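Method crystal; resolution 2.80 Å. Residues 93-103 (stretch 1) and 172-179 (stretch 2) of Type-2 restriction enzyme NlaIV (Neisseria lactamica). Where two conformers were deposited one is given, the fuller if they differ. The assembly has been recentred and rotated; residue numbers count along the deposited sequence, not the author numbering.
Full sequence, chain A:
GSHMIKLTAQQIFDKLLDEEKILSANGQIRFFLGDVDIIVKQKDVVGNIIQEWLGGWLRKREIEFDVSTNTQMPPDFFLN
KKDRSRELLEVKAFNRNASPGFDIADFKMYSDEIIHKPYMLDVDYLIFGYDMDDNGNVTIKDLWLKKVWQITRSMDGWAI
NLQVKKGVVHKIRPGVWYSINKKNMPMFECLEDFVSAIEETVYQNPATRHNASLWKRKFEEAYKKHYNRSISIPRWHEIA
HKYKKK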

# COMPACT_ATOMS: atom_id res chain seq x y z
N ALA A 93 12.66 -7.03 5.92
CA ALA A 93 12.31 -6.01 6.90
C ALA A 93 10.98 -6.35 7.56
O ALA A 93 10.05 -6.82 6.90
CB ALA A 93 12.24 -4.64 6.24
N PHE A 94 10.91 -6.12 8.87
CA PHE A 94 9.67 -6.28 9.63
C PHE A 94 9.62 -5.28 10.77
O PHE A 94 10.66 -4.88 11.31
CB PHE A 94 9.53 -7.72 10.15
CG PHE A 94 10.50 -8.07 11.25
CD1 PHE A 94 11.83 -8.34 10.96
CD2 PHE A 94 10.08 -8.16 12.57
CE1 PHE A 94 12.73 -8.68 11.97
CE2 PHE A 94 10.97 -8.50 13.58
CZ PHE A 94 12.29 -8.75 13.28
N ASN A 95 8.41 -4.87 11.14
CA ASN A 95 8.20 -3.99 12.28
C ASN A 95 8.57 -4.76 13.54
O ASN A 95 7.98 -5.80 13.83
CB ASN A 95 6.74 -3.52 12.34
CG ASN A 95 6.49 -2.55 13.48
OD1 ASN A 95 6.04 -2.94 14.55
ND2 ASN A 95 6.82 -1.28 13.26
N ARG A 96 9.55 -4.24 14.29
CA ARG A 96 10.13 -4.94 15.44
C ARG A 96 9.14 -5.16 16.60
O ARG A 96 9.34 -6.09 17.39
CB ARG A 96 11.38 -4.18 15.93
CG ARG A 96 12.16 -4.80 17.08
CD ARG A 96 12.86 -6.10 16.71
NE ARG A 96 13.29 -6.84 17.90
CZ ARG A 96 12.50 -7.58 18.68
NH1 ARG A 96 11.19 -7.70 18.45
NH2 ARG A 96 13.02 -8.21 19.73
N ASN A 97 8.09 -4.35 16.69
CA ASN A 97 7.10 -4.48 17.78
C ASN A 97 6.31 -5.79 17.72
O ASN A 97 5.95 -6.34 18.77
CB ASN A 97 6.12 -3.29 17.81
CG ASN A 97 6.83 -1.94 17.86
OD1 ASN A 97 6.52 -1.05 17.07
ND2 ASN A 97 7.78 -1.80 18.77
N ALA A 98 6.05 -6.28 16.51
CA ALA A 98 5.39 -7.57 16.29
C ALA A 98 6.36 -8.62 15.74
O ALA A 98 7.51 -8.31 15.43
CB ALA A 98 4.21 -7.40 15.34
N SER A 99 5.89 -9.86 15.62
CA SER A 99 6.68 -10.97 15.06
C SER A 99 6.96 -10.77 13.56
O SER A 99 6.24 -10.01 12.91
CB SER A 99 5.96 -12.31 15.28
OG SER A 99 5.96 -12.66 16.65
N PRO A 100 7.99 -11.46 13.01
CA PRO A 100 8.37 -11.25 11.61
C PRO A 100 7.26 -11.57 10.59
O PRO A 100 6.78 -12.70 10.52
CB PRO A 100 9.57 -12.19 11.42
CG PRO A 100 10.10 -12.40 12.79
CD PRO A 100 8.90 -12.42 13.67
N GLY A 101 6.87 -10.55 9.82
CA GLY A 101 5.77 -10.65 8.86
C GLY A 101 6.16 -11.04 7.45
O GLY A 101 5.28 -11.26 6.60
N PHE A 102 7.46 -11.12 7.17
CA PHE A 102 7.95 -11.49 5.84
C PHE A 102 7.83 -12.99 5.59
O PHE A 102 7.72 -13.78 6.52
CB PHE A 102 9.40 -11.01 5.60
CG PHE A 102 10.43 -11.63 6.52
CD1 PHE A 102 10.99 -12.88 6.24
CD2 PHE A 102 10.88 -10.94 7.65
CE1 PHE A 102 11.94 -13.43 7.09
CE2 PHE A 102 11.84 -11.49 8.49
CZ PHE A 102 12.37 -12.74 8.21
N ASP A 103 7.85 -13.36 4.31
CA ASP A 103 7.84 -14.75 3.87
C ASP A 103 9.22 -15.13 3.36
O ASP A 103 9.97 -14.28 2.87
CB ASP A 103 6.80 -14.93 2.76
CG ASP A 103 5.39 -14.55 3.20
OD1 ASP A 103 4.93 -15.07 4.24
OD2 ASP A 103 4.76 -13.74 2.50
N ILE A 172 6.72 -20.73 2.93
CA ILE A 172 7.54 -21.05 4.08
C ILE A 172 7.56 -19.79 4.93
O ILE A 172 7.73 -18.69 4.41
CB ILE A 172 8.97 -21.49 3.67
CG1 ILE A 172 8.92 -22.81 2.89
CG2 ILE A 172 9.87 -21.63 4.90
CD1 ILE A 172 10.16 -23.10 2.08
N ARG A 173 7.37 -19.96 6.23
CA ARG A 173 7.22 -18.85 7.16
C ARG A 173 8.36 -18.88 8.17
O ARG A 173 8.76 -19.95 8.64
CB ARG A 173 5.87 -18.95 7.88
CG ARG A 173 4.66 -18.53 7.04
CD ARG A 173 4.57 -17.02 6.81
NE ARG A 173 4.61 -16.26 8.06
CZ ARG A 173 4.53 -14.93 8.15
NH1 ARG A 173 4.37 -14.17 7.07
NH2 ARG A 173 4.60 -14.35 9.35
N PRO A 174 8.89 -17.69 8.52
CA PRO A 174 9.99 -17.62 9.47
C PRO A 174 9.52 -17.82 10.91
O PRO A 174 8.37 -17.56 11.22
CB PRO A 174 10.52 -16.20 9.29
CG PRO A 174 9.33 -15.42 8.87
CD PRO A 174 8.49 -16.35 8.05
N GLY A 175 10.43 -18.29 11.76
CA GLY A 175 10.21 -18.35 13.20
C GLY A 175 10.70 -17.09 13.88
O GLY A 175 11.11 -16.13 13.22
N VAL A 176 10.65 -17.10 15.21
CA VAL A 176 11.16 -16.00 16.04
C VAL A 176 12.51 -16.43 16.62
O VAL A 176 12.60 -16.94 17.74
CB VAL A 176 10.16 -15.61 17.14
CG1 VAL A 176 10.67 -14.41 17.93
CG2 VAL A 176 8.79 -15.29 16.53
N TRP A 177 13.54 -16.23 15.80
CA TRP A 177 14.92 -16.62 16.11
C TRP A 177 15.55 -15.79 17.23
O TRP A 177 16.37 -16.29 18.00
CB TRP A 177 15.78 -16.55 14.83
CG TRP A 177 16.01 -15.15 14.33
CD1 TRP A 177 17.03 -14.31 14.68
CD2 TRP A 177 15.19 -14.41 13.40
NE1 TRP A 177 16.90 -13.11 14.04
CE2 TRP A 177 15.79 -13.14 13.24
CE3 TRP A 177 14.02 -14.70 12.68
CZ2 TRP A 177 15.25 -12.15 12.40
CZ3 TRP A 177 13.48 -13.72 11.85
CH2 TRP A 177 14.10 -12.46 11.71
N TYR A 178 15.16 -14.51 17.30
CA TYR A 178 15.77 -13.53 18.23
C TYR A 178 15.37 -13.65 19.70
O TYR A 178 16.11 -13.18 20.57
CB TYR A 178 15.55 -12.08 17.74
CG TYR A 178 14.11 -11.69 17.43
CD1 TYR A 178 13.19 -11.44 18.45
CD2 TYR A 178 13.68 -11.56 16.11
CE1 TYR A 178 11.88 -11.09 18.16
CE2 TYR A 178 12.37 -11.20 15.81
CZ TYR A 178 11.47 -10.97 16.84
OH TYR A 178 10.18 -10.61 16.55
N SER A 179 14.21 -14.26 19.98
CA SER A 179 13.66 -14.33 21.33
C SER A 179 14.53 -15.15 22.28
O SER A 179 14.89 -16.29 21.96
CB SER A 179 12.25 -14.92 21.31
OG SER A 179 12.25 -16.23 20.78

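Stretch 1 enters as the end of a strand, residues 93-95, and leaves it through a type I turn from Asn95 to Ala98, closed by a weak hydrogen bond from Ala98 N to Asn95 O (3.3 Å). From there to Asp103 it runs as loop. Stretch 2 passes it in the opposite sense: the CA atoms of Asp103 and Arg173 lie 5.3 Å apart, those of Ser99 and Val176 6.8 Å. No backbone-to-backbone hydrogen bond joins the two; the contact, which buries 588 Å² in all, is made by side chains packing on one another and on backbone carbonyls.

At one end Arg173 reaches back along the loop. Its NH1 forms a salt bridge with Asp103 OD1 (3.0 Å), where opposite charges reinforce a well-angled hydrogen bond, and the same nitrogen donates to Gly101 O at 3.1 Å. Both acceptors lie at the edge of the guanidinium, near its plane, where the N-H groups point. Pro100 O is equally close to Arg173 NH2, at 3.0 Å, but the angle is too poor for a hydrogen bond.

Pro100 occupies the middle of the apolar contact. Its CG lies 3.7 Å from Trp177 CZ3 and 4.0 Å from Tyr178 CE2, while its CB meets Pro174 CG at 4.1 Å. Pro174 in turn sets its CG over one face of the Phe102 ring, 4.1 Å from the centroid, a CH-pi contact in which weakly polarized C-H bonds meet the pi cloud, with dispersion adding to the attraction. Trp177 CH2 approaches the edge of that ring, 3.9 Å from Phe102 CZ, and also lies 4.0 Å from Phe94 CE1, so that it packs against both phenylalanines.

Phe94 and Tyr178 meet rim to rim, their planes only 8° apart, with Phe94 CZ 3.5 Å from Tyr178 CE2. Over one face of the Tyr178 ring lies Arg96, whose CZ sits 4.1 Å from the ring centroid in a cation-pi interaction.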